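Local coordinates for protein purine nucleoside phosphorylase (Schistosoma mansoni, PDB 6BB7) that probably catalyses the reversible phosphorolysis of purine nucleosides such as inosine and guanosine, releasing the free base and ribose 1-phosphate, at residues 115-120 with 221-226. Residues are numbered along the deposited sequence; the frame is centred on the assembly and turned at random.
Sequences ITNLAG and MSTVPE. With D4V (3-methylpyridin-2-ol), chain F.
Asn117, on the extended run 115-120, lies across from Ser222 in the turn that leads into helix 224-232, their CA atoms 7.3 Å apart, and side chains make the contact here, with Asn117 CB 3.6 Å from Ser222 OG. Thr223, at the N-cap position, sets OG1 beside its backbone N and opposite the carbonyl carbon (chi1 -61°), which presents the hydroxyl to the strand. One direct hydrogen bond joins the segments: Asn117 ND2 donates to Thr223 OG1 (2.8 Å, 149° at the hydrogen), with the hydroxyl 19° out of the amide plane and the two side chains crossing nearly at right angles. Thr223 OG1 also pairs with Ser222 OG at 3.2 Å, while Asn117 OD1 is held by Ser241, so both ends of the amide are engaged and its rotation is probably fixed. Ile115 lays CG2 beside the hydroxyl, 3.9 Å from Thr223 OG1, and CD1 loosely near Glu226 CB. Farther along, a water bridges Leu118 O, Met221 N and the oxygen of bound 3-methylpyridin-2-ol, so the junction borders the ligand pocket; Met221 also packs on Phe161 of a neighbouring subunit. Within the phosphorylase fold, strand 112-121 pairs in parallel with strand 236-246, and Tyr194 of strand 189-196 touches Asn117 and Val224.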
loop_
_atom_site.group_PDB
_atom_site.type_symbol
_atom_site.label_atom_id
_atom_site.label_comp_id
_atom_site.label_asym_id
_atom_site.label_seq_id
_atom_site.Cartn_x
_atom_site.Cartn_y
_atom_site.Cartn_z
ATOM N N ILE A 115 11.729 -20.844 -8.522
ATOM C CA ILE A 115 10.533 -20.088 -8.922
ATOM C C ILE A 115 10.760 -19.403 -10.264
ATOM O O ILE A 115 11.810 -18.789 -10.486
ATOM C CB ILE A 115 10.148 -19.024 -7.876
ATOM C CG1 ILE A 115 10.066 -19.598 -6.471
ATOM C CG2 ILE A 115 8.790 -18.395 -8.249
ATOM C CD1 ILE A 115 9.903 -18.502 -5.375
ATOM N N THR A 116 9.756 -19.471 -11.148
ATOM C CA THR A 116 9.762 -18.711 -12.403
ATOM C C THR A 116 8.500 -17.853 -12.502
ATOM O O THR A 116 7.450 -18.183 -11.928
ATOM C CB THR A 116 9.907 -19.604 -13.674
ATOM O OG1 THR A 116 8.781 -20.487 -13.802
ATOM C CG2 THR A 116 11.211 -20.415 -13.623
ATOM N N ASN A 117 8.613 -16.748 -13.254
ATOM C CA ASN A 117 7.502 -15.844 -13.515
ATOM C C ASN A 117 7.712 -15.139 -14.847
ATOM O O ASN A 117 8.795 -15.180 -15.423
ATOM C CB ASN A 117 7.330 -14.803 -12.381
ATOM C CG ASN A 117 8.543 -13.868 -12.232
ATOM O OD1 ASN A 117 8.921 -13.140 -13.144
ATOM N ND2 ASN A 117 9.111 -13.833 -11.027
ATOM N N LEU A 118 6.644 -14.500 -15.340
ATOM C CA LEU A 118 6.722 -13.537 -16.432
ATOM C C LEU A 118 6.701 -12.124 -15.852
ATOM O O LEU A 118 6.038 -11.858 -14.838
ATOM C CB LEU A 118 5.567 -13.731 -17.422
ATOM C CG LEU A 118 5.757 -14.997 -18.289
ATOM C CD1 LEU A 118 4.503 -15.831 -18.342
ATOM C CD2 LEU A 118 6.210 -14.586 -19.684
ATOM N N ALA A 119 7.432 -11.207 -16.487
ATOM C CA ALA A 119 7.573 -9.851 -15.968
ATOM C C ALA A 119 7.829 -8.850 -17.089
ATOM O O ALA A 119 8.171 -9.221 -18.224
ATOM C CB ALA A 119 8.721 -9.782 -14.956
ATOM N N GLY A 120 7.657 -7.566 -16.756
ATOM C CA GLY A 120 8.009 -6.465 -17.658
ATOM C C GLY A 120 9.428 -5.948 -17.445
ATOM O O GLY A 120 9.903 -5.840 -16.313
ATOM N N MET A 221 3.974 -9.194 -10.798
ATOM C CA MET A 221 2.839 -9.282 -9.873
ATOM C C MET A 221 2.883 -10.510 -8.963
ATOM O O MET A 221 1.851 -10.881 -8.392
ATOM C CB MET A 221 1.504 -9.263 -10.633
ATOM C CG MET A 221 1.296 -8.131 -11.597
ATOM S SD MET A 221 -0.233 -8.386 -12.566
ATOM C CE MET A 221 0.038 -7.171 -13.848
ATOM N N SER A 222 4.027 -11.171 -8.832
ATOM C CA SER A 222 4.107 -12.427 -8.080
ATOM C C SER A 222 5.461 -12.520 -7.377
ATOM O O SER A 222 6.209 -11.537 -7.279
ATOM C CB SER A 222 3.878 -13.635 -9.011
ATOM O OG SER A 222 4.932 -13.773 -9.929
ATOM N N THR A 223 5.755 -13.729 -6.878
ATOM C CA THR A 223 7.082 -14.167 -6.451
ATOM C C THR A 223 7.539 -13.624 -5.091
ATOM O O THR A 223 7.964 -14.412 -4.231
ATOM C CB THR A 223 8.096 -13.924 -7.564
ATOM O OG1 THR A 223 7.695 -14.692 -8.718
ATOM C CG2 THR A 223 9.509 -14.343 -7.136
ATOM N N VAL A 224 7.505 -12.299 -4.880
ATOM C CA VAL A 224 7.988 -11.729 -3.610
ATOM C C VAL A 224 7.275 -12.314 -2.392
ATOM O O VAL A 224 7.961 -12.605 -1.385
ATOM C CB VAL A 224 7.984 -10.192 -3.694
ATOM C CG1 VAL A 224 8.179 -9.505 -2.343
ATOM C CG2 VAL A 224 9.059 -9.715 -4.699
ATOM N N PRO A 225 5.941 -12.519 -2.385
ATOM C CA PRO A 225 5.318 -13.149 -1.192
ATOM C C PRO A 225 5.906 -14.519 -0.866
ATOM O O PRO A 225 6.225 -14.806 0.305
ATOM C CB PRO A 225 3.826 -13.202 -1.565
ATOM C CG PRO A 225 3.649 -12.036 -2.542
ATOM C CD PRO A 225 4.915 -12.105 -3.374
ATOM N N GLU A 226 6.072 -15.372 -1.882
ATOM C CA GLU A 226 6.614 -16.716 -1.673
ATOM C C GLU A 226 8.059 -16.668 -1.198
ATOM O O GLU A 226 8.466 -17.459 -0.328
ATOM C CB GLU A 226 6.508 -17.525 -2.970
ATOM C CG GLU A 226 5.086 -17.798 -3.429
ATOM C CD GLU A 226 4.561 -16.787 -4.437
ATOM O OE1 GLU A 226 3.831 -17.221 -5.356
ATOM O OE2 GLU A 226 4.862 -15.585 -4.352
HETATM C C4 D4V F . 4.634 -6.507 -18.145
HETATM C C5 D4V F . 3.892 -7.780 -16.207
HETATM C C3 D4V F . 4.646 -7.699 -18.932
HETATM C C2 D4V F . 4.281 -8.956 -18.346
HETATM C C1 D4V F . 3.895 -9.021 -17.020
HETATM O O D4V F . 3.542 -7.806 -14.886
HETATM C C D4V F . 3.503 -10.342 -16.387
HETATM N N D4V F . 4.258 -6.569 -16.760
HETATM O O HOH W 1 5.884 -11.707 -12.199
HETATM O O HOH W 2 3.733 -10.219 -13.571
#